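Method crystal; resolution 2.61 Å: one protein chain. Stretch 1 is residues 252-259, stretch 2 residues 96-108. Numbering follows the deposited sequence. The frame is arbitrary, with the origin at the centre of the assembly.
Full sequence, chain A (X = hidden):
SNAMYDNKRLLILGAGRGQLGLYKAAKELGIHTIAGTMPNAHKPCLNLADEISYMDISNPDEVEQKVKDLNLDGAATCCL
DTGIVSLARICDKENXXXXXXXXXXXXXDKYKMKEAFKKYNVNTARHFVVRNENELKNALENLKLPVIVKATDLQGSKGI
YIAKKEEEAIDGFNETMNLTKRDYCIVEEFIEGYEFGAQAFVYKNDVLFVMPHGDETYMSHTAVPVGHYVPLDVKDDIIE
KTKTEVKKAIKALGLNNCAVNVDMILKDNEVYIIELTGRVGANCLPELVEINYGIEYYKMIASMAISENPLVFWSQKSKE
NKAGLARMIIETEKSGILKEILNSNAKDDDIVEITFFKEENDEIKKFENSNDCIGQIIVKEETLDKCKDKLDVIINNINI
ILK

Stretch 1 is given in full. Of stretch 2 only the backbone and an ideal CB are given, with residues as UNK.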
# COMPACT_ATOMS: atom_id res chain seq x y z
N ALA A 252 11.04 12.39 -9.07
CA ALA A 252 10.53 13.70 -8.56
C ALA A 252 10.60 13.82 -7.02
O ALA A 252 10.88 14.89 -6.48
CB ALA A 252 9.08 13.94 -9.00
N LEU A 253 10.34 12.71 -6.34
CA LEU A 253 10.34 12.61 -4.89
C LEU A 253 11.65 12.05 -4.29
O LEU A 253 11.80 12.11 -3.07
CB LEU A 253 9.18 11.70 -4.50
CG LEU A 253 7.81 12.23 -4.85
CD1 LEU A 253 6.81 11.14 -4.74
CD2 LEU A 253 7.41 13.38 -3.94
N GLY A 254 12.56 11.52 -5.10
CA GLY A 254 13.84 11.02 -4.62
C GLY A 254 13.79 9.70 -3.86
O GLY A 254 14.62 9.48 -2.97
N LEU A 255 12.86 8.81 -4.23
CA LEU A 255 12.77 7.53 -3.57
C LEU A 255 13.87 6.61 -4.04
O LEU A 255 14.16 6.60 -5.23
CB LEU A 255 11.42 6.85 -3.80
CG LEU A 255 10.26 7.32 -2.96
CD1 LEU A 255 9.66 8.54 -3.56
CD2 LEU A 255 9.18 6.29 -2.92
N ASN A 256 14.44 5.79 -3.14
CA ASN A 256 15.44 4.82 -3.54
C ASN A 256 15.55 3.67 -2.54
O ASN A 256 15.15 3.81 -1.39
CB ASN A 256 16.79 5.51 -3.71
CG ASN A 256 17.83 4.69 -4.42
OD1 ASN A 256 17.50 3.83 -5.24
ND2 ASN A 256 19.09 4.89 -4.09
N ASN A 257 16.06 2.52 -3.00
CA ASN A 257 16.34 1.34 -2.19
C ASN A 257 15.13 0.98 -1.33
O ASN A 257 15.21 0.72 -0.11
CB ASN A 257 17.57 1.58 -1.33
CG ASN A 257 18.84 1.90 -2.10
OD1 ASN A 257 19.03 1.47 -3.23
ND2 ASN A 257 19.78 2.60 -1.48
N CYS A 258 13.99 0.96 -2.00
CA CYS A 258 12.72 0.68 -1.40
C CYS A 258 11.78 0.10 -2.41
O CYS A 258 11.92 0.35 -3.60
CB CYS A 258 12.11 1.94 -0.77
SG CYS A 258 11.73 3.26 -1.95
N ALA A 259 10.79 -0.65 -1.89
CA ALA A 259 9.65 -1.15 -2.67
C ALA A 259 8.68 0.01 -2.65
O ALA A 259 8.73 0.81 -1.72
CB ALA A 259 9.08 -2.40 -2.02
N UNK A 96 22.10 2.80 7.10
CA UNK A 96 21.61 1.52 6.62
C UNK A 96 20.96 1.76 5.27
O UNK A 96 20.56 2.90 4.99
CB UNK A 96 20.63 0.88 7.61
N UNK A 97 20.87 0.73 4.42
CA UNK A 97 20.22 0.87 3.11
C UNK A 97 18.70 1.08 3.30
O UNK A 97 18.09 0.45 4.18
CB UNK A 97 20.49 -0.36 2.24
N UNK A 98 18.15 2.00 2.50
CA UNK A 98 16.74 2.35 2.52
C UNK A 98 16.39 3.73 1.97
O UNK A 98 17.26 4.44 1.48
CB UNK A 98 16.23 2.25 3.96
N UNK A 99 15.09 4.10 2.05
CA UNK A 99 14.64 5.45 1.66
C UNK A 99 15.18 6.50 2.64
O UNK A 99 15.51 6.15 3.78
CB UNK A 99 13.11 5.51 1.61
N UNK A 100 15.28 7.77 2.21
CA UNK A 100 15.80 8.85 3.06
C UNK A 100 14.60 9.61 3.65
O UNK A 100 13.50 9.51 3.13
CB UNK A 100 16.71 9.79 2.27
N UNK A 101 14.79 10.33 4.77
CA UNK A 101 13.68 10.99 5.45
C UNK A 101 13.04 12.13 4.64
O UNK A 101 11.83 12.29 4.72
CB UNK A 101 14.17 11.54 6.79
N UNK A 102 13.81 12.90 3.88
CA UNK A 102 13.22 13.98 3.09
C UNK A 102 12.24 13.44 2.03
O UNK A 102 11.25 14.10 1.75
CB UNK A 102 14.33 14.79 2.42
N UNK A 103 12.46 12.21 1.53
CA UNK A 103 11.57 11.57 0.53
C UNK A 103 10.29 11.05 1.15
O UNK A 103 9.22 11.11 0.52
CB UNK A 103 12.29 10.42 -0.17
N UNK A 104 10.42 10.48 2.36
CA UNK A 104 9.33 9.93 3.16
C UNK A 104 8.35 11.04 3.61
O UNK A 104 7.13 10.83 3.62
CB UNK A 104 9.90 9.20 4.38
N UNK A 105 8.90 12.22 3.98
CA UNK A 105 8.13 13.42 4.36
C UNK A 105 7.35 13.95 3.15
O UNK A 105 6.24 14.46 3.28
CB UNK A 105 9.06 14.51 4.91
N UNK A 106 8.00 13.92 1.99
CA UNK A 106 7.43 14.47 0.78
C UNK A 106 6.26 13.66 0.32
O UNK A 106 5.29 14.24 -0.12
CB UNK A 106 8.48 14.55 -0.33
N UNK A 107 6.36 12.33 0.45
CA UNK A 107 5.28 11.38 0.15
C UNK A 107 4.11 11.59 1.09
O UNK A 107 2.96 11.60 0.67
CB UNK A 107 5.78 9.94 0.25
N UNK A 108 4.43 11.75 2.36
CA UNK A 108 3.47 11.94 3.43
C UNK A 108 2.71 13.25 3.42
O UNK A 108 1.62 13.32 3.97
CB UNK A 108 4.20 11.81 4.77

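Position 96 has nothing of stretch 1 within 5.5 Å of its ideal CB, so the contact sets no preference; it is Leu96. At position 97 the CA-to-CB bond runs sideways, with the ideal CB 4.8 Å from Asn257 ND2. A short branched or small polar side chain could reach Asn257. The residue is Val97, chi1 t, whose CG1 packs 3.6 Å from Asn257 CB.

Position 98 has phi/psi of 157/-177, a region readily open only to glycine. Its CA lies 3.5 Å from Asn257 O, with an angle at H of 161°, a favourable CA-H...O contact. Gly98 fits both observations.

At position 99 the ideal CB lies 4.0 Å from Asn256 O and 4.4 Å from Cys258 CB, so an apolar side chain suits, and several would serve. The backbone gives no hydrogen bond here: N is 3.5 Å from Asn256 O, but the angle is poor. The deposited residue is Leu99 (chi1 p, chi2 t). Its contact with Cys258 is made by CB, 4.4 Å from Cys258 CB, while CG and CD2 stay farther from that atom.

Position 100 precedes a helix with phi/psi of -98/158, and its ideal CB touches nothing in stretch 1. Such a site favours a capping Asn, Asp, Ser or Thr. It is Asn100: OD1 of Asn100 accepts from the N of position 103 at 3.0 Å, a capping bond, while ND2 comes to 4.0 Å from Gly254 O.

Positions 101 and 102 open the helix without a contact to stretch 1 and would accept many residues; they are Glu101 and Glu102.

Position 103 points toward stretch 1, and its ideal CB is already 3.4 Å from Leu253 O and 3.8 Å from Gly254 O. So close an approach to the carbonyl oxygens of Leu253 and Gly254 argues for a small residue, alanine above all. Ala103 places its CB at just these distances.

Position 104 points away and 105 is out of reach, so stretch 1 selects neither; they are Ala104 and Ile105.

Position 106 points toward stretch 1, its ideal CB 3.9 Å from Leu253 CD2. A methyl group at that range invites an apolar chain, such as leucine, isoleucine or methionine. It is Met106, present as selenomethionine, with chi1 and chi2 both t; CG lies 3.5 Å from Leu253 CD2.

At position 107 CA-to-CB runs sideways, and the ideal CB is 5.2 Å from Leu253 CD1, leaving room for a modest apolar group. Cys107, chi1 m, extends SG to 3.8 Å from Leu255 CD1 and 4.0 Å from Leu253 CD1, touching both leucines.

Position 108 has space around its ideal CB and no partner in stretch 1. The deposited residue is Gly108.

Stretch 2, residues 96-108: LVGLNEEAAIMCG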
# COMPACT_ATOMS: atom_id res chain seq x y z
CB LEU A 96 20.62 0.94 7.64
CG LEU A 96 21.10 0.90 9.07
CD1 LEU A 96 20.08 0.31 9.99
CD2 LEU A 96 22.40 0.13 9.18
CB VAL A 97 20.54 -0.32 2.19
CG1 VAL A 97 19.66 -0.32 0.95
CG2 VAL A 97 22.03 -0.28 1.79
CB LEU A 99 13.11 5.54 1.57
CG LEU A 99 12.29 5.71 2.88
CD1 LEU A 99 10.83 5.92 2.56
CD2 LEU A 99 12.43 4.53 3.80
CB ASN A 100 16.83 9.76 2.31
CG ASN A 100 16.31 10.56 1.14
OD1 ASN A 100 15.32 11.27 1.25
ND2 ASN A 100 17.00 10.55 0.01
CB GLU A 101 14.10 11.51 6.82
CG GLU A 101 12.91 11.75 7.73
CD GLU A 101 13.27 12.16 9.14
OE1 GLU A 101 12.34 12.28 9.97
OE2 GLU A 101 14.48 12.35 9.43
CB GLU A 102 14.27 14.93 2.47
CG GLU A 102 15.34 14.30 1.60
CD GLU A 102 16.37 15.26 1.04
OE1 GLU A 102 17.42 14.77 0.58
OE2 GLU A 102 16.14 16.49 1.08
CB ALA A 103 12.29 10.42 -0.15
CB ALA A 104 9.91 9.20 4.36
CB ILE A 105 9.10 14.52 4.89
CG1 ILE A 105 9.74 14.15 6.25
CG2 ILE A 105 8.42 15.89 4.94
CD1 ILE A 105 9.04 14.67 7.55
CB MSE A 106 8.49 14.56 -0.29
CG MSE A 106 8.19 15.62 -1.33
SE MSE A 106 9.78 16.13 -2.28
CE MSE A 106 9.43 18.20 -2.29
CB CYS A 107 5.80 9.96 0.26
SG CYS A 107 6.92 9.47 -1.08
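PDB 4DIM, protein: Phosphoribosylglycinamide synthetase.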